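Local coordinates for protein with a SET domain within carboxy region (Cryptosporidium parvum, PDB 4LDG) that probably acts as a histone H4 lysine methyltransferase through its SET domain, although its own activity is not established, at residues E183-Y195 against I206-L220. Sequence-based numbering, arbitrary orientation.
Sequences EKYALSNRGCYMY and IDATEECLEFGPGRL
Tyr195 and Ile206 form an antiparallel hydrogen-bonded pair, each N donating to the other's O at 2.8 Å, and Met194 faces Asp207 in the adjoining non-hydrogen-bonded pair. Just past the strand ends, in loop, Ala208 N still reaches Tyr193 O at 2.8 Å; one step farther a side chain takes over: Thr209 OG1 accepts from Tyr193 N at 3.1 Å. That hydroxyl is itself fixed, donating to Asp207 OD1, which also receives Thr209 N to close an Asx turn. The other carboxylate oxygen, Asp207 OD2, offers its syn lone pair to Tyr185 OH at 2.6 Å, lying at the edge of the ring and in its plane. With CG anti to its backbone N (chi1 -176°), Asp207 swings its carboxylate toward this phenol, while Thr209 CG2 rests on one ring face, 3.7 Å from the centroid, as a CH-pi contact. Farther out, in one of two Glu210 conformers and so with some doubt, Arg190 NH2 makes a salt bridge to Glu210 OE1 at 3.1 Å. Arg219 brings the NH1 edge of its guanidinium over one face of Tyr193, the planes 64° apart, in a cation-pi contact, and Leu220 CD2 packs near CE1 of that ring. The backbone of Asp207 pairs with Asn170 of the neighbouring strand, while Tyr185 ties the end of helix 175-187, closed by a Schellman motif at Asn189, to the open end of the SET-domain beta hairpin 194-199/202-207.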
ATOM      1  N   GLU A 183      17.445 -18.534   3.166  1.00 51.77           N
ATOM      2  CA  GLU A 183      18.122 -19.503   4.021  1.00 54.71           C
ATOM      3  C   GLU A 183      18.670 -18.897   5.316  1.00 51.65           C
ATOM      4  O   GLU A 183      18.591 -19.533   6.363  1.00 52.04           O
ATOM      5  CB  GLU A 183      19.221 -20.248   3.258  1.00 66.37           C
ATOM      6  CG  GLU A 183      18.665 -21.312   2.311  1.00 75.21           C
ATOM      7  CD  GLU A 183      19.680 -21.863   1.313  1.00 81.56           C
ATOM      8  OE1 GLU A 183      19.544 -21.542   0.106  1.00 88.41           O
ATOM      9  OE2 GLU A 183      20.595 -22.619   1.724  1.00 81.27           O
ATOM     10  N   LYS A 184      19.202 -17.682   5.256  1.00 47.33           N
ATOM     11  CA  LYS A 184      19.743 -17.024   6.440  1.00 50.91           C
ATOM     12  C   LYS A 184      18.645 -16.700   7.459  1.00 46.34           C
ATOM     13  O   LYS A 184      18.801 -16.950   8.650  1.00 46.05           O
ATOM     14  CB  LYS A 184      20.543 -15.754   6.055  1.00 56.97           C
ATOM     15  CG  LYS A 184      20.896 -14.818   7.216  1.00 63.13           C
ATOM     16  CD  LYS A 184      21.917 -13.743   6.821  1.00 70.42           C
ATOM     17  CE  LYS A 184      21.294 -12.606   6.014  1.00 74.81           C
ATOM     18  NZ  LYS A 184      20.923 -11.411   6.827  1.00 76.40           N
ATOM     19  N   TYR A 185      17.533 -16.153   6.995  1.00 43.37           N
ATOM     20  CA  TYR A 185      16.414 -15.898   7.896  1.00 43.02           C
ATOM     21  C   TYR A 185      15.927 -17.200   8.548  1.00 41.96           C
ATOM     22  O   TYR A 185      15.719 -17.236   9.746  1.00 40.21           O
ATOM     23  CB  TYR A 185      15.254 -15.185   7.200  1.00 42.24           C
ATOM     24  CG  TYR A 185      15.593 -13.802   6.643  1.00 43.19           C
ATOM     25  CD1 TYR A 185      16.302 -12.872   7.393  1.00 44.56           C
ATOM     26  CD2 TYR A 185      15.173 -13.428   5.378  1.00 42.16           C
ATOM     27  CE1 TYR A 185      16.622 -11.632   6.882  1.00 43.88           C
ATOM     28  CE2 TYR A 185      15.456 -12.178   4.879  1.00 44.22           C
ATOM     29  CZ  TYR A 185      16.185 -11.286   5.630  1.00 43.73           C
ATOM     30  OH  TYR A 185      16.478 -10.047   5.107  1.00 46.63           O
ATOM     31  N   ALA A 186      15.793 -18.274   7.776  1.00 42.51           N
ATOM     32  CA  ALA A 186      15.322 -19.538   8.352  1.00 42.58           C
ATOM     33  C   ALA A 186      16.300 -20.049   9.402  1.00 45.68           C
ATOM     34  O   ALA A 186      15.878 -20.436  10.482  1.00 44.46           O
ATOM     35  CB  ALA A 186      15.087 -20.588   7.281  1.00 42.34           C
ATOM     36  N   LEU A 187      17.598 -19.998   9.102  1.00 48.96           N
ATOM     37  CA  LEU A 187      18.636 -20.502  10.011  1.00 54.14           C
ATOM     38  C   LEU A 187      18.722 -19.707  11.333  1.00 54.64           C
ATOM     39  O   LEU A 187      19.041 -20.263  12.375  1.00 56.16           O
ATOM     40  CB  LEU A 187      19.996 -20.518   9.288  1.00 58.17           C
ATOM     41  CG  LEU A 187      21.242 -21.015  10.045  1.00 64.27           C
ATOM     42  CD1 LEU A 187      21.063 -22.453  10.547  1.00 68.24           C
ATOM     43  CD2 LEU A 187      22.495 -20.905   9.183  1.00 64.16           C
ATOM     44  N   SER A 188      18.416 -18.416  11.275  1.00 55.47           N
ATOM     45  CA  SER A 188      18.413 -17.517  12.440  1.00 55.83           C
ATOM     46  C   SER A 188      17.086 -17.520  13.214  1.00 51.85           C
ATOM     47  O   SER A 188      16.925 -16.796  14.191  1.00 50.67           O
ATOM     48  CB  SER A 188      18.645 -16.091  11.938  1.00 59.15           C
ATOM     49  OG  SER A 188      19.631 -16.090  10.922  1.00 66.21           O
ATOM     50  N   ASN A 189      16.123 -18.282  12.710  1.00 49.30           N
ATOM     51  CA  ASN A 189      14.771 -18.339  13.257  1.00 48.64           C
ATOM     52  C   ASN A 189      14.050 -17.025  13.231  1.00 48.71           C
ATOM     53  O   ASN A 189      13.170 -16.749  14.054  1.00 48.95           O
ATOM     54  CB  ASN A 189      14.796 -18.966  14.640  1.00 47.97           C
ATOM     55  CG  ASN A 189      15.208 -20.404  14.567  1.00 47.24           C
ATOM     56  OD1 ASN A 189      14.571 -21.173  13.847  1.00 48.01           O
ATOM     57  ND2 ASN A 189      16.299 -20.769  15.233  1.00 45.75           N
ATOM     58  N   ARG A 190      14.392 -16.232  12.228  1.00 49.24           N
ATOM     59  CA  ARG A 190      13.699 -14.998  12.003  1.00 51.86           C
ATOM     60  C   ARG A 190      12.568 -15.282  11.048  1.00 49.49           C
ATOM     61  O   ARG A 190      12.638 -16.185  10.189  1.00 52.27           O
ATOM     62  CB  ARG A 190      14.634 -13.944  11.443  1.00 56.47           C
ATOM     63  CG  ARG A 190      15.469 -13.299  12.530  1.00 63.51           C
ATOM     64  CD  ARG A 190      15.609 -11.803  12.297  1.00 69.59           C
ATOM     65  NE  ARG A 190      16.659 -11.472  11.339  1.00 71.09           N
ATOM     66  CZ  ARG A 190      16.759 -10.310  10.687  1.00 69.18           C
ATOM     67  NH1 ARG A 190      17.775 -10.124   9.860  1.00 74.29           N
ATOM     68  NH2 ARG A 190      15.863  -9.337  10.841  1.00 64.77           N
ATOM     69  N   GLY A 191      11.498 -14.537  11.210  1.00 44.26           N
ATOM     70  CA  GLY A 191      10.483 -14.534  10.176  1.00 46.13           C
ATOM     71  C   GLY A 191      11.074 -14.042   8.873  1.00 43.76           C
ATOM     72  O   GLY A 191      12.263 -13.728   8.780  1.00 48.94           O
ATOM     73  N   CYS A 192      10.245 -13.949   7.860  1.00 47.88           N
ATOM     74  CA  CYS A 192      10.733 -13.592   6.566  1.00 48.84           C
ATOM     75  C   CYS A 192       9.561 -13.051   5.768  1.00 49.31           C
ATOM     76  O   CYS A 192       8.593 -13.766   5.495  1.00 54.11           O
ATOM     77  CB  CYS A 192      11.356 -14.834   5.960  1.00 50.20           C
ATOM     78  SG  CYS A 192      11.559 -14.812   4.200  1.00 53.74           S
ATOM     79  N   TYR A 193       9.628 -11.767   5.443  1.00 46.81           N
ATOM     80  CA  TYR A 193       8.563 -11.095   4.728  1.00 46.79           C
ATOM     81  C   TYR A 193       9.092 -10.812   3.333  1.00 44.18           C
ATOM     82  O   TYR A 193       9.494  -9.695   3.029  1.00 43.92           O
ATOM     83  CB  TYR A 193       8.193  -9.774   5.417  1.00 49.07           C
ATOM     84  CG  TYR A 193       7.562  -9.872   6.804  1.00 53.02           C
ATOM     85  CD1 TYR A 193       6.194  -9.739   6.973  1.00 55.28           C
ATOM     86  CD2 TYR A 193       8.338 -10.044   7.945  1.00 60.73           C
ATOM     87  CE1 TYR A 193       5.609  -9.788   8.229  1.00 59.10           C
ATOM     88  CE2 TYR A 193       7.758 -10.111   9.210  1.00 63.54           C
ATOM     89  CZ  TYR A 193       6.391  -9.974   9.341  1.00 61.20           C
ATOM     90  OH  TYR A 193       5.806 -10.030  10.586  1.00 69.04           O
ATOM     91  N   MET A 194       9.121 -11.834   2.495  1.00 42.09           N
ATOM     92  CA  MET A 194       9.657 -11.698   1.158  1.00 40.70           C
ATOM     93  C   MET A 194       8.557 -11.976   0.174  1.00 37.70           C
ATOM     94  O   MET A 194       7.713 -12.859   0.387  1.00 36.27           O
ATOM     95  CB  MET A 194      10.829 -12.650   0.922  1.00 43.64           C
ATOM     96  CG  MET A 194      12.006 -12.411   1.843  1.00 48.24           C
ATOM     97  SD  MET A 194      13.458 -13.457   1.551  1.00 56.99           S
ATOM     98  CE  MET A 194      14.034 -12.913  -0.039  1.00 56.02           C
ATOM     99  N   TYR A 195       8.569 -11.217  -0.912  1.00 36.00           N
ATOM    100  CA  TYR A 195       7.553 -11.348  -1.926  1.00 35.28           C
ATOM    101  C   TYR A 195       8.212 -11.521  -3.296  1.00 34.08           C
ATOM    102  O   TYR A 195       8.705 -10.548  -3.903  1.00 32.52           O
ATOM    103  CB  TYR A 195       6.636 -10.130  -1.896  1.00 35.42           C
ATOM    104  CG  TYR A 195       5.390 -10.331  -2.676  1.00 37.24           C
ATOM    105  CD1 TYR A 195       4.197 -10.557  -2.037  1.00 43.53           C
ATOM    106  CD2 TYR A 195       5.402 -10.359  -4.056  1.00 38.17           C
ATOM    107  CE1 TYR A 195       3.042 -10.778  -2.759  1.00 48.32           C
ATOM    108  CE2 TYR A 195       4.253 -10.574  -4.780  1.00 38.82           C
ATOM    109  CZ  TYR A 195       3.078 -10.801  -4.134  1.00 43.23           C
ATOM    110  OH  TYR A 195       1.908 -11.020  -4.830  1.00 45.50           O
ATOM    111  N   ILE A 206      10.853  -8.751  -3.404  1.00 40.35           N
ATOM    112  CA  ILE A 206      10.925  -7.660  -2.462  1.00 38.56           C
ATOM    113  C   ILE A 206      11.069  -8.233  -1.074  1.00 38.95           C
ATOM    114  O   ILE A 206      10.171  -8.934  -0.581  1.00 37.95           O
ATOM    115  CB  ILE A 206       9.720  -6.726  -2.540  1.00 38.84           C
ATOM    116  CG1 ILE A 206       9.773  -5.917  -3.844  1.00 40.63           C
ATOM    117  CG2 ILE A 206       9.748  -5.734  -1.387  1.00 39.16           C
ATOM    118  CD1 ILE A 206       8.427  -5.395  -4.309  1.00 40.86           C
ATOM    119  N   ASP A 207      12.215  -7.939  -0.455  1.00 39.22           N
ATOM    120  CA  ASP A 207      12.497  -8.356   0.908  1.00 40.57           C
ATOM    121  C   ASP A 207      12.143  -7.240   1.882  1.00 39.71           C
ATOM    122  O   ASP A 207      12.888  -6.290   2.005  1.00 38.26           O
ATOM    123  CB  ASP A 207      13.981  -8.730   1.086  1.00 43.03           C
ATOM    124  CG  ASP A 207      14.269  -9.267   2.471  1.00 45.32           C
ATOM    125  OD1 ASP A 207      13.287  -9.443   3.215  1.00 45.50           O
ATOM    126  OD2 ASP A 207      15.458  -9.490   2.835  1.00 48.82           O
ATOM    127  N   ALA A 208      11.026  -7.393   2.599  1.00 40.41           N
ATOM    128  CA  ALA A 208      10.616  -6.440   3.648  1.00 41.65           C
ATOM    129  C   ALA A 208      10.869  -6.965   5.086  1.00 44.35           C
ATOM    130  O   ALA A 208      10.246  -6.501   6.047  1.00 43.04           O
ATOM    131  CB  ALA A 208       9.139  -6.091   3.458  1.00 40.39           C
ATOM    132  N   THR A 209      11.807  -7.902   5.234  1.00 47.38           N
ATOM    133  CA  THR A 209      12.080  -8.533   6.541  1.00 48.62           C
ATOM    134  C   THR A 209      12.618  -7.553   7.573  1.00 52.59           C
ATOM    135  O   THR A 209      12.102  -7.517   8.680  1.00 54.30           O
ATOM    136  CB  THR A 209      13.042  -9.724   6.410  1.00 47.77           C
ATOM    137  OG1 THR A 209      12.484 -10.674   5.503  1.00 44.27           O
ATOM    138  CG2 THR A 209      13.289 -10.388   7.754  1.00 49.59           C
ATOM    139  N   GLU A 210      13.609  -6.728   7.223  1.00 58.25           N
ATOM    140  CA  GLU A 210      14.123  -5.763   8.185  0.50 62.30           C
ATOM    141  C   GLU A 210      12.957  -4.886   8.687  1.00 63.52           C
ATOM    142  O   GLU A 210      12.062  -4.500   7.926  1.00 63.55           O
ATOM    143  CB  GLU A 210      15.268  -4.917   7.607  0.50 64.79           C
ATOM    144  CG  GLU A 210      16.438  -5.685   6.969  0.50 66.01           C
ATOM    145  CD  GLU A 210      17.001  -6.831   7.808  0.50 68.31           C
ATOM    146  OE1 GLU A 210      16.556  -7.034   8.962  0.50 69.21           O
ATOM    147  OE2 GLU A 210      17.908  -7.539   7.303  0.50 68.20           O
ATOM    148  N   GLU A 211      12.967  -4.602   9.984  1.00 68.61           N
ATOM    149  CA  GLU A 211      11.902  -3.840  10.617  1.00 68.46           C
ATOM    150  C   GLU A 211      12.241  -2.369  10.471  1.00 70.13           C
ATOM    151  O   GLU A 211      12.670  -1.724  11.428  1.00 76.19           O
ATOM    152  CB  GLU A 211      11.753  -4.236  12.090  1.00 70.88           C
ATOM    153  N   CYS A 212      12.045  -1.850   9.262  0.50 67.51           N
ATOM    154  CA  CYS A 212      12.296  -0.450   8.958  0.50 66.94           C
ATOM    155  C   CYS A 212      10.974   0.282   8.834  0.50 63.86           C
ATOM    156  O   CYS A 212      10.121  -0.098   8.030  0.50 60.82           O
ATOM    157  CB  CYS A 212      13.072  -0.327   7.653  0.50 68.12           C
ATOM    158  SG  CYS A 212      14.670  -1.160   7.689  0.50 72.52           S
ATOM    159  N   LEU A 213      10.813   1.332   9.631  1.00 63.91           N
ATOM    160  CA  LEU A 213       9.613   2.136   9.631  1.00 62.75           C
ATOM    161  C   LEU A 213       9.220   2.576   8.219  1.00 58.43           C
ATOM    162  O   LEU A 213       8.045   2.577   7.880  1.00 57.40           O
ATOM    163  CB  LEU A 213       9.828   3.374  10.514  1.00 67.66           C
ATOM    164  CG  LEU A 213       8.543   4.141  10.828  1.00 69.99           C
ATOM    165  CD1 LEU A 213       7.756   3.358  11.867  1.00 70.55           C
ATOM    166  CD2 LEU A 213       8.816   5.571  11.290  1.00 72.91           C
ATOM    167  N   GLU A 214      10.208   2.919   7.393  1.00 57.07           N
ATOM    168  CA  GLU A 214       9.952   3.376   6.018  1.00 54.38           C
ATOM    169  C   GLU A 214       9.162   2.366   5.191  1.00 49.45           C
ATOM    170  O   GLU A 214       8.511   2.762   4.235  1.00 48.67           O
ATOM    171  CB  GLU A 214      11.263   3.718   5.281  1.00 54.19           C
ATOM    172  N   PHE A 215       9.217   1.077   5.538  1.00 47.22           N
ATOM    173  CA  PHE A 215       8.469   0.044   4.774  1.00 43.72           C
ATOM    174  C   PHE A 215       6.952   0.113   4.944  1.00 43.02           C
ATOM    175  O   PHE A 215       6.195  -0.297   4.059  1.00 41.50           O
ATOM    176  CB  PHE A 215       8.961  -1.352   5.103  1.00 42.46           C
ATOM    177  CG  PHE A 215      10.399  -1.618   4.697  1.00 44.00           C
ATOM    178  CD1 PHE A 215      11.081  -0.771   3.822  1.00 45.55           C
ATOM    179  CD2 PHE A 215      11.047  -2.749   5.157  1.00 44.53           C
ATOM    180  CE1 PHE A 215      12.387  -1.030   3.449  1.00 48.43           C
ATOM    181  CE2 PHE A 215      12.358  -3.008   4.797  1.00 47.62           C
ATOM    182  CZ  PHE A 215      13.028  -2.151   3.936  1.00 48.96           C
ATOM    183  N   GLY A 216       6.491   0.674   6.051  1.00 42.76           N
ATOM    184  CA  GLY A 216       5.060   0.827   6.238  1.00 43.06           C
ATOM    185  C   GLY A 216       4.430  -0.496   6.627  1.00 42.62           C
ATOM    186  O   GLY A 216       5.124  -1.436   6.945  1.00 40.82           O
ATOM    187  N   PRO A 217       3.098  -0.563   6.625  1.00 37.15           N
ATOM    188  CA  PRO A 217       2.426  -1.721   7.181  1.00 37.96           C
ATOM    189  C   PRO A 217       1.999  -2.743   6.150  1.00 37.74           C
ATOM    190  O   PRO A 217       1.348  -3.708   6.512  1.00 35.66           O
ATOM    191  CB  PRO A 217       1.196  -1.105   7.834  1.00 37.71           C
ATOM    192  CG  PRO A 217       0.878   0.057   6.954  1.00 38.93           C
ATOM    193  CD  PRO A 217       2.207   0.597   6.521  1.00 38.18           C
ATOM    194  N   GLY A 218       2.351  -2.514   4.888  1.00 39.01           N
ATOM    195  CA  GLY A 218       1.997  -3.399   3.786  1.00 38.17           C
ATOM    196  C   GLY A 218       2.427  -4.832   4.046  1.00 38.23           C
ATOM    197  O   GLY A 218       1.650  -5.770   3.845  1.00 37.06           O
ATOM    198  N   ARG A 219       3.655  -4.981   4.523  1.00 38.51           N
ATOM    199  CA  ARG A 219       4.261  -6.285   4.764  1.00 42.06           C
ATOM    200  C   ARG A 219       3.573  -7.118   5.856  1.00 40.37           C
ATOM    201  O   ARG A 219       3.818  -8.316   5.937  1.00 37.48           O
ATOM    202  CB  ARG A 219       5.733  -6.103   5.152  1.00 45.61           C
ATOM    203  CG  ARG A 219       5.950  -5.453   6.511  1.00 50.82           C
ATOM    204  CD  ARG A 219       7.319  -4.784   6.607  1.00 56.16           C
ATOM    205  NE  ARG A 219       7.648  -4.560   8.005  1.00 65.64           N
ATOM    206  CZ  ARG A 219       8.217  -5.457   8.819  1.00 73.75           C
ATOM    207  NH1 ARG A 219       8.594  -6.659   8.386  1.00 78.48           N
ATOM    208  NH2 ARG A 219       8.439  -5.139  10.086  1.00 78.46           N
ATOM    209  N   LEU A 220       2.763  -6.468   6.699  1.00 37.53           N
ATOM    210  CA  LEU A 220       2.096  -7.113   7.826  1.00 38.29           C
ATOM    211  C   LEU A 220       0.716  -7.661   7.509  1.00 36.95           C
ATOM    212  O   LEU A 220       0.077  -8.250   8.353  1.00 39.83           O
ATOM    213  CB  LEU A 220       1.941  -6.114   8.960  1.00 40.10           C
ATOM    214  CG  LEU A 220       3.190  -5.378   9.432  1.00 42.73           C
ATOM    215  CD1 LEU A 220       2.808  -4.388  10.517  1.00 43.51           C
ATOM    216  CD2 LEU A 220       4.198  -6.378   9.969  1.00 42.92           C
TER